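Local coordinates for aspartate carbamoyltransferase (Leishmania major, PDB 7K46), which probably catalyses the transfer of a carbamoyl group from carbamoyl phosphate to aspartate, an early step of pyrimidine biosynthesis, at residues L146-T151 and V284-L289; A165-L170 and A267-D272; D293-D298 and A305-Q310. All blocks are in the same frame, centred on the assembly; numbering follows the deposited sequence. Where two conformers were deposited one is given.

Interaction 1. Residues L146-T151 and V284-L289; sequences LLDILT and VVMHPL
Met286 and Thr151 make a small, buried, apolar contact between the edge strand 284-286 of the aspartate-binding sheet and helix 142-156. The two side chains reach toward each other tip to tip. The methyl CE of Met286 comes within 3.7 Å of Thr151 CB, while its sulfur SD lies 4.0 Å from Thr151 CG2. The unbranched methionine chain suits this place because it can turn at its end: a bend at chi3 (57°) lays Met286 CE on the helix backbone, 3.5 Å from Asp148 O.

Threonine offers the methionine a methyl and keeps its hydroxyl for its own helix. With Thr151 OG1 beside the backbone N (chi1 -60°), the hydroxyl bonds to Leu147 O at 2.8 Å, and Thr151 N reaches the same oxygen from the opposite face of the carbonyl plane. Asp148 CB lies 4.2 Å from Met286 CE. Its carboxylate is well satisfied, OD2 by Tyr239 OH and OD1 by the side-chain amides of Gln144 and Gln310. Beyond the strand, His287-Pro288-Leu289 begins the His-Pro-Leu-Pro motif of this family, which lines the active site in relatives. Packing of this sheet edge against a domain-linking helix is characteristic of the two-domain carbamoyltransferase fold.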
loop_
_atom_site.group_PDB
_atom_site.type_symbol
_atom_site.label_atom_id
_atom_site.label_comp_id
_atom_site.label_asym_id
_atom_site.label_seq_id
_atom_site.Cartn_x
_atom_site.Cartn_y
_atom_site.Cartn_z
ATOM N N LEU A 146 20.686 -0.039 -16.123
ATOM C CA LEU A 146 20.291 1.036 -17.026
ATOM C C LEU A 146 20.301 2.391 -16.325
ATOM O O LEU A 146 20.706 3.397 -16.918
ATOM C CB LEU A 146 18.911 0.738 -17.610
ATOM C CG LEU A 146 18.975 -0.392 -18.639
ATOM C CD1 LEU A 146 17.562 -0.853 -18.959
ATOM C CD2 LEU A 146 19.683 0.074 -19.894
ATOM N N LEU A 147 19.862 2.449 -15.066
ATOM C CA LEU A 147 19.953 3.720 -14.352
ATOM C C LEU A 147 21.402 4.117 -14.082
ATOM O O LEU A 147 21.714 5.315 -14.053
ATOM C CB LEU A 147 19.151 3.669 -13.039
ATOM C CG LEU A 147 19.723 3.063 -11.756
ATOM C CD1 LEU A 147 20.543 4.091 -10.964
ATOM C CD2 LEU A 147 18.572 2.534 -10.883
ATOM N N ASP A 148 22.294 3.142 -13.859
ATOM C CA ASP A 148 23.708 3.474 -13.697
ATOM C C ASP A 148 24.259 4.103 -14.971
ATOM O O ASP A 148 25.004 5.092 -14.922
ATOM C CB ASP A 148 24.521 2.223 -13.336
ATOM C CG ASP A 148 24.215 1.684 -11.932
ATOM O OD1 ASP A 148 23.569 2.385 -11.116
ATOM O OD2 ASP A 148 24.627 0.534 -11.654
ATOM N N ILE A 149 23.902 3.540 -16.128
ATOM C CA ILE A 149 24.358 4.097 -17.402
ATOM C C ILE A 149 23.795 5.496 -17.604
ATOM O O ILE A 149 24.506 6.415 -18.027
ATOM C CB ILE A 149 23.966 3.169 -18.565
ATOM C CG1 ILE A 149 24.756 1.864 -18.495
ATOM C CG2 ILE A 149 24.171 3.861 -19.903
ATOM C CD1 ILE A 149 24.303 0.886 -19.541
ATOM N N LEU A 150 22.496 5.669 -17.332
ATOM C CA LEU A 150 21.885 6.996 -17.443
ATOM C C LEU A 150 22.594 8.014 -16.557
ATOM O O LEU A 150 22.832 9.155 -16.979
ATOM C CB LEU A 150 20.403 6.926 -17.078
ATOM C CG LEU A 150 19.666 8.267 -16.961
ATOM C CD1 LEU A 150 19.745 9.077 -18.270
ATOM C CD2 LEU A 150 18.220 8.010 -16.570
ATOM N N THR A 151 22.926 7.625 -15.325
ATOM C CA THR A 151 23.596 8.540 -14.405
ATOM C C THR A 151 24.922 9.010 -14.982
ATOM O O THR A 151 25.221 10.209 -14.983
ATOM C CB THR A 151 23.810 7.865 -13.049
ATOM O OG1 THR A 151 22.538 7.479 -12.499
ATOM C CG2 THR A 151 24.493 8.842 -12.066
ATOM N N VAL A 284 32.458 11.638 -11.323
ATOM C CA VAL A 284 31.420 11.360 -10.337
ATOM C C VAL A 284 31.776 10.130 -9.515
ATOM O O VAL A 284 32.452 9.205 -9.983
ATOM C CB VAL A 284 30.019 11.175 -10.966
ATOM C CG1 VAL A 284 29.516 12.489 -11.560
ATOM C CG2 VAL A 284 30.028 10.053 -12.002
ATOM N N VAL A 285 31.296 10.141 -8.273
ATOM C CA VAL A 285 31.279 8.983 -7.397
ATOM C C VAL A 285 29.863 8.427 -7.415
ATOM O O VAL A 285 28.893 9.174 -7.238
ATOM C CB VAL A 285 31.705 9.361 -5.968
ATOM C CG1 VAL A 285 31.519 8.186 -5.022
ATOM C CG2 VAL A 285 33.163 9.862 -5.952
ATOM N N MET A 286 29.740 7.125 -7.631
ATOM C CA MET A 286 28.450 6.465 -7.677
ATOM C C MET A 286 28.465 5.259 -6.744
ATOM O O MET A 286 29.521 4.761 -6.349
ATOM C CB MET A 286 28.103 6.035 -9.116
ATOM C CG MET A 286 27.949 7.218 -10.085
ATOM S SD MET A 286 27.832 6.697 -11.818
ATOM C CE MET A 286 26.411 5.588 -11.783
ATOM N N HIS A 287 27.269 4.793 -6.404
ATOM C CA HIS A 287 27.089 3.679 -5.482
ATOM C C HIS A 287 25.632 3.262 -5.617
ATOM O O HIS A 287 24.747 4.116 -5.509
ATOM C CB HIS A 287 27.414 4.108 -4.047
ATOM C CG HIS A 287 27.511 2.980 -3.066
ATOM N ND1 HIS A 287 26.555 1.992 -2.959
ATOM C CD2 HIS A 287 28.442 2.708 -2.117
ATOM C CE1 HIS A 287 26.895 1.155 -1.994
ATOM N NE2 HIS A 287 28.037 1.567 -1.469
ATOM N N PRO A 288 25.343 1.985 -5.879
ATOM C CA PRO A 288 23.938 1.581 -6.061
ATOM C C PRO A 288 23.101 1.706 -4.797
ATOM O O PRO A 288 21.868 1.822 -4.906
ATOM C CB PRO A 288 24.048 0.118 -6.526
ATOM C CG PRO A 288 25.382 -0.358 -5.955
ATOM C CD PRO A 288 26.282 0.857 -6.040
ATOM N N LEU A 289 23.737 1.682 -3.612
ATOM C CA LEU A 289 23.174 1.832 -2.270
ATOM C C LEU A 289 22.403 0.571 -1.871
ATOM O O LEU A 289 21.912 -0.153 -2.742
ATOM C CB LEU A 289 22.285 3.084 -2.185
ATOM C CG LEU A 289 23.046 4.403 -2.371
ATOM C CD1 LEU A 289 22.118 5.608 -2.281
ATOM C CD2 LEU A 289 24.178 4.534 -1.339
#

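Interaction 2. Residues A165-L170 and A267-D272; sequences ALIGDL and ASLLID
Ile271 O accepts a hydrogen bond from Ser296 N, and Ile271 N is bonded to Glu294 O, so the backbone of this residue is held by 293-298 while its side chain faces the sheet. That sheet belongs to the Rossmann-like aspartate-binding domain, and Ile167 ends its central strand, 163-167. Segment 267-272, which leaves helix 262-269, lies along the end of this strand. On the strand side, Ile167 O accepts from Thr241 OG1.

The contact itself is wholly apolar. Ile167 and Leu269 run alongside one another and point opposite ways, with Ile167 CG2 3.9 Å from Leu269 CB. The beta-branched isoleucine suits the place because its two arms serve two neighbours: CG2, lying beside the carbonyl carbon, meets Leu269, and the longer arm through CG1 extends to Ile271. Next along the chain, Leu269 CD1 rests 3.8 Å from Gly168 CA. Glycine is explained here by its backbone angles (phi 150°, psi -153°), which would press any CB against Ile167 O; the chain then runs into an inverse gamma turn centred on Asp169. At the other end, two delta methyls meet obliquely, Ile167 CD1 and Ile271 CD1, 3.9 Å apart.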
loop_
_atom_site.group_PDB
_atom_site.type_symbol
_atom_site.label_atom_id
_atom_site.label_comp_id
_atom_site.label_asym_id
_atom_site.label_seq_id
_atom_site.Cartn_x
_atom_site.Cartn_y
_atom_site.Cartn_z
ATOM N N ALA A 165 36.214 2.893 -12.289
ATOM C CA ALA A 165 36.677 1.926 -11.303
ATOM C C ALA A 165 35.468 1.245 -10.684
ATOM O O ALA A 165 34.542 1.921 -10.225
ATOM C CB ALA A 165 37.521 2.593 -10.213
ATOM N N LEU A 166 35.454 -0.086 -10.719
ATOM C CA LEU A 166 34.453 -0.886 -10.018
ATOM C C LEU A 166 35.121 -1.372 -8.740
ATOM O O LEU A 166 36.173 -2.016 -8.795
ATOM C CB LEU A 166 33.962 -2.056 -10.880
ATOM C CG LEU A 166 33.487 -1.681 -12.287
ATOM C CD1 LEU A 166 33.206 -2.916 -13.134
ATOM C CD2 LEU A 166 32.249 -0.755 -12.264
ATOM N N ILE A 167 34.549 -1.014 -7.594
ATOM C CA ILE A 167 35.239 -1.107 -6.312
ATOM C C ILE A 167 34.382 -1.915 -5.355
ATOM O O ILE A 167 33.248 -1.518 -5.067
ATOM C CB ILE A 167 35.508 0.283 -5.716
ATOM C CG1 ILE A 167 36.287 1.158 -6.705
ATOM C CG2 ILE A 167 36.219 0.166 -4.349
ATOM C CD1 ILE A 167 36.150 2.635 -6.403
ATOM N N GLY A 168 34.927 -3.010 -4.831
ATOM C CA GLY A 168 34.227 -3.753 -3.788
ATOM C C GLY A 168 34.577 -5.233 -3.835
ATOM O O GLY A 168 35.665 -5.611 -4.266
ATOM N N ASP A 169 33.635 -6.049 -3.358
ATOM C CA ASP A 169 33.722 -7.504 -3.486
ATOM C C ASP A 169 33.328 -7.850 -4.915
ATOM O O ASP A 169 32.157 -8.088 -5.220
ATOM C CB ASP A 169 32.816 -8.192 -2.469
ATOM C CG ASP A 169 32.931 -9.710 -2.494
ATOM O OD1 ASP A 169 33.386 -10.284 -3.505
ATOM O OD2 ASP A 169 32.555 -10.345 -1.483
ATOM N N LEU A 170 34.315 -7.869 -5.812
ATOM C CA LEU A 170 34.016 -8.149 -7.210
ATOM C C LEU A 170 33.811 -9.631 -7.471
ATOM O O LEU A 170 33.218 -9.994 -8.495
ATOM C CB LEU A 170 35.123 -7.593 -8.116
ATOM C CG LEU A 170 35.321 -6.072 -7.984
ATOM C CD1 LEU A 170 36.480 -5.568 -8.872
ATOM C CD2 LEU A 170 34.023 -5.309 -8.302
ATOM N N ALA A 267 40.275 0.280 4.479
ATOM C CA ALA A 267 40.973 1.542 4.253
ATOM C C ALA A 267 41.422 1.697 2.804
ATOM O O ALA A 267 41.444 2.817 2.283
ATOM C CB ALA A 267 42.169 1.660 5.198
ATOM N N SER A 268 41.765 0.598 2.129
ATOM C CA SER A 268 42.251 0.701 0.758
ATOM C C SER A 268 41.132 0.922 -0.255
ATOM O O SER A 268 41.418 1.325 -1.387
ATOM C CB SER A 268 43.061 -0.546 0.380
ATOM O OG SER A 268 42.345 -1.740 0.636
ATOM N N LEU A 269 39.873 0.682 0.121
ATOM C CA LEU A 269 38.747 0.927 -0.771
ATOM C C LEU A 269 37.951 2.175 -0.410
ATOM O O LEU A 269 37.132 2.626 -1.224
ATOM C CB LEU A 269 37.794 -0.281 -0.777
ATOM C CG LEU A 269 38.280 -1.717 -1.027
ATOM C CD1 LEU A 269 37.123 -2.569 -1.564
ATOM C CD2 LEU A 269 39.459 -1.802 -1.969
ATOM N N LEU A 270 38.171 2.739 0.777
ATOM C CA LEU A 270 37.360 3.849 1.277
ATOM C C LEU A 270 37.438 5.053 0.349
ATOM O O LEU A 270 38.523 5.450 -0.084
ATOM C CB LEU A 270 37.841 4.246 2.679
ATOM C CG LEU A 270 37.240 5.531 3.259
ATOM C CD1 LEU A 270 35.741 5.382 3.455
ATOM C CD2 LEU A 270 37.920 5.918 4.576
ATOM N N ILE A 271 36.284 5.645 0.044
ATOM C CA ILE A 271 36.227 6.907 -0.685
ATOM C C ILE A 271 35.753 7.975 0.292
ATOM O O ILE A 271 34.638 7.888 0.825
ATOM C CB ILE A 271 35.311 6.826 -1.919
ATOM C CG1 ILE A 271 35.872 5.836 -2.950
ATOM C CG2 ILE A 271 35.184 8.203 -2.581
ATOM C CD1 ILE A 271 34.880 5.518 -4.061
ATOM N N ASP A 272 36.608 8.963 0.552
ATOM C CA ASP A 272 36.276 10.067 1.447
ATOM C C ASP A 272 36.878 11.343 0.865
ATOM O O ASP A 272 37.391 11.355 -0.257
ATOM C CB ASP A 272 36.765 9.785 2.877
ATOM C CG ASP A 272 38.263 9.527 2.955
ATOM O OD1 ASP A 272 38.943 9.556 1.904
ATOM O OD2 ASP A 272 38.761 9.279 4.079
#

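Interaction 3. Residues D293-D298 and A305-Q310; sequences DELSTD and AAYFRQ
Leu295 sets one methyl squarely on the face of the Tyr307 ring, a CH-pi contact in one of the two conformers modelled for Leu295. Leu295 CD2 lies 3.5 Å from the centroid of the Tyr307 ring and only 8° off the normal, so it is nearly equidistant from the six ring carbons. The rest of the leucine leans toward the phenol end, with Leu295 CG 3.8 Å from Tyr307 CZ and Leu295 CD1 3.8 Å from Tyr307 CE1. Leucine fits because its forked tip can place one methyl over the centre and the other toward the rim; CG anti to the backbone N (chi1 -179°) carries this fork across to the ring. The two side chains approach from opposite directions, and Val285 of strand 284-286 touches both.

Tyrosine combines a broad apolar face with a polar end, which is held by Asp300 through a hydrogen bond to OH. The contact pins the loop between strand 284-286 and helix 309-326 back on itself, the loop leaving the edge of the Rossmann-like sheet.

Further out, Ser296 shapes the loop behind Leu295: Ser296 OG accepts from Asp298 N at 3.0 Å with a nearly straight N-H...O angle of 171°, forming an ST turn. On the other side, Tyr307 CD2 stands 3.7 Å above the plane of the Phe308 ring, over its centre, while Phe308 also packs on Arg101 of a neighbouring subunit. Gln310 N bonds to Ala306 O at 2.8 Å as the chain leads into helix 309-326.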
loop_
_atom_site.group_PDB
_atom_site.type_symbol
_atom_site.label_atom_id
_atom_site.label_comp_id
_atom_site.label_asym_id
_atom_site.label_seq_id
_atom_site.Cartn_x
_atom_site.Cartn_y
_atom_site.Cartn_z
ATOM N N ASP A 293 30.169 2.129 5.550
ATOM C CA ASP A 293 31.234 3.089 5.802
ATOM C C ASP A 293 32.180 3.263 4.622
ATOM O O ASP A 293 33.117 4.064 4.716
ATOM C CB ASP A 293 32.033 2.665 7.044
ATOM C CG ASP A 293 32.304 1.157 7.093
ATOM O OD1 ASP A 293 32.102 0.450 6.074
ATOM O OD2 ASP A 293 32.719 0.674 8.173
ATOM N N GLU A 294 31.980 2.522 3.527
ATOM C CA GLU A 294 32.910 2.545 2.400
ATOM C C GLU A 294 32.819 3.833 1.597
ATOM O O GLU A 294 33.637 4.054 0.691
ATOM C CB GLU A 294 32.658 1.333 1.488
ATOM C CG GLU A 294 31.333 1.375 0.717
ATOM C CD GLU A 294 30.140 0.889 1.532
ATOM O OE1 GLU A 294 30.265 0.711 2.768
ATOM O OE2 GLU A 294 29.065 0.680 0.927
ATOM N N LEU A 295 31.835 4.668 1.907
ATOM C CA LEU A 295 31.641 5.953 1.252
ATOM C C LEU A 295 31.347 6.960 2.356
ATOM O O LEU A 295 30.257 6.937 2.934
ATOM C CB LEU A 295 30.492 5.854 0.247
ATOM C CG LEU A 295 30.038 7.016 -0.616
ATOM C CD1 LEU A 295 31.194 7.570 -1.393
ATOM C CD2 LEU A 295 28.957 6.491 -1.562
ATOM N N SER A 296 32.317 7.816 2.670
ATOM C CA SER A 296 32.167 8.699 3.824
ATOM C C SER A 296 31.100 9.765 3.591
ATOM O O SER A 296 30.901 10.251 2.473
ATOM C CB SER A 296 33.494 9.378 4.167
ATOM O OG SER A 296 33.318 10.300 5.229
ATOM N N THR A 297 30.407 10.137 4.673
ATOM C CA THR A 297 29.511 11.284 4.587
ATOM C C THR A 297 30.263 12.590 4.357
ATOM O O THR A 297 29.628 13.594 4.013
ATOM C CB THR A 297 28.671 11.418 5.856
ATOM O OG1 THR A 297 29.545 11.589 6.974
ATOM C CG2 THR A 297 27.810 10.186 6.069
ATOM N N ASP A 298 31.591 12.609 4.521
ATOM C CA ASP A 298 32.301 13.874 4.368
ATOM C C ASP A 298 32.486 14.288 2.908
ATOM O O ASP A 298 33.060 15.355 2.661
ATOM C CB ASP A 298 33.644 13.846 5.130
ATOM C CG ASP A 298 34.723 12.979 4.473
ATOM O OD1 ASP A 298 34.510 12.405 3.388
ATOM O OD2 ASP A 298 35.825 12.892 5.070
ATOM N N ALA A 305 29.623 14.023 -5.923
ATOM C CA ALA A 305 28.936 12.920 -5.254
ATOM C C ALA A 305 27.585 12.731 -5.939
ATOM O O ALA A 305 26.643 13.489 -5.700
ATOM C CB ALA A 305 28.781 13.206 -3.764
ATOM N N ALA A 306 27.493 11.726 -6.807
ATOM C CA ALA A 306 26.322 11.532 -7.654
ATOM C C ALA A 306 25.380 10.431 -7.163
ATOM O O ALA A 306 24.352 10.186 -7.806
ATOM C CB ALA A 306 26.775 11.230 -9.090
ATOM N N TYR A 307 25.694 9.761 -6.052
ATOM C CA TYR A 307 24.934 8.573 -5.671
ATOM C C TYR A 307 23.537 8.882 -5.144
ATOM O O TYR A 307 22.716 7.958 -5.059
ATOM C CB TYR A 307 25.707 7.739 -4.633
ATOM C CG TYR A 307 26.527 8.551 -3.644
ATOM C CD1 TYR A 307 27.830 8.954 -3.958
ATOM C CD2 TYR A 307 26.011 8.900 -2.394
ATOM C CE1 TYR A 307 28.592 9.701 -3.065
ATOM C CE2 TYR A 307 26.771 9.649 -1.484
ATOM C CZ TYR A 307 28.063 10.042 -1.834
ATOM O OH TYR A 307 28.827 10.777 -0.956
ATOM N N PHE A 308 23.234 10.133 -4.794
ATOM C CA PHE A 308 21.843 10.443 -4.476
ATOM C C PHE A 308 21.056 10.797 -5.738
ATOM O O PHE A 308 19.933 10.320 -5.927
ATOM C CB PHE A 308 21.771 11.587 -3.452
ATOM C CG PHE A 308 22.530 11.310 -2.184
ATOM C CD1 PHE A 308 22.312 10.136 -1.470
ATOM C CD2 PHE A 308 23.466 12.222 -1.706
ATOM C CE1 PHE A 308 23.016 9.866 -0.294
ATOM C CE2 PHE A 308 24.165 11.964 -0.532
ATOM C CZ PHE A 308 23.946 10.785 0.168
ATOM N N ARG A 309 21.631 11.629 -6.610
ATOM C CA ARG A 309 20.999 11.903 -7.901
ATOM C C ARG A 309 20.795 10.624 -8.709
ATOM O O ARG A 309 19.819 10.507 -9.465
ATOM C CB ARG A 309 21.846 12.899 -8.694
ATOM C CG ARG A 309 21.926 14.299 -8.056
ATOM C CD ARG A 309 22.600 15.326 -8.989
ATOM N NE ARG A 309 24.000 15.022 -9.279
ATOM C CZ ARG A 309 25.012 15.343 -8.480
ATOM N NH1 ARG A 309 24.810 15.932 -7.311
ATOM N NH2 ARG A 309 26.257 15.067 -8.866
ATOM N N GLN A 310 21.711 9.662 -8.557
ATOM C CA GLN A 310 21.603 8.360 -9.212
ATOM C C GLN A 310 20.226 7.727 -8.986
ATOM O O GLN A 310 19.643 7.131 -9.904
ATOM C CB GLN A 310 22.734 7.473 -8.667
ATOM C CG GLN A 310 22.919 6.089 -9.269
ATOM C CD GLN A 310 24.173 5.405 -8.718
ATOM O OE1 GLN A 310 24.995 6.042 -8.045
ATOM N NE2 GLN A 310 24.341 4.118 -9.025
#

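In the fold
All three contacts are buried and apolar but differ in place. The centre of interaction 1 lies about 7 Å from the centre of the chain, where the two domains join; the centres of interactions 2 and 3 lie about 18 and 16 Å from it, within the aspartate-binding domain. Interactions 1 and 2 use different strands of one sheet, the edge strand and the central one, and meet where Val285 CG2 approaches Ile271 CG2. Interactions 1 and 3 are tied by polar groups, including His287 NE2 to Glu294 OE2 at 2.8 Å. A methionine meets threonine and helix backbone in the first, aliphatic side chains pack together in the second, and a methyl meets an aromatic face in the third.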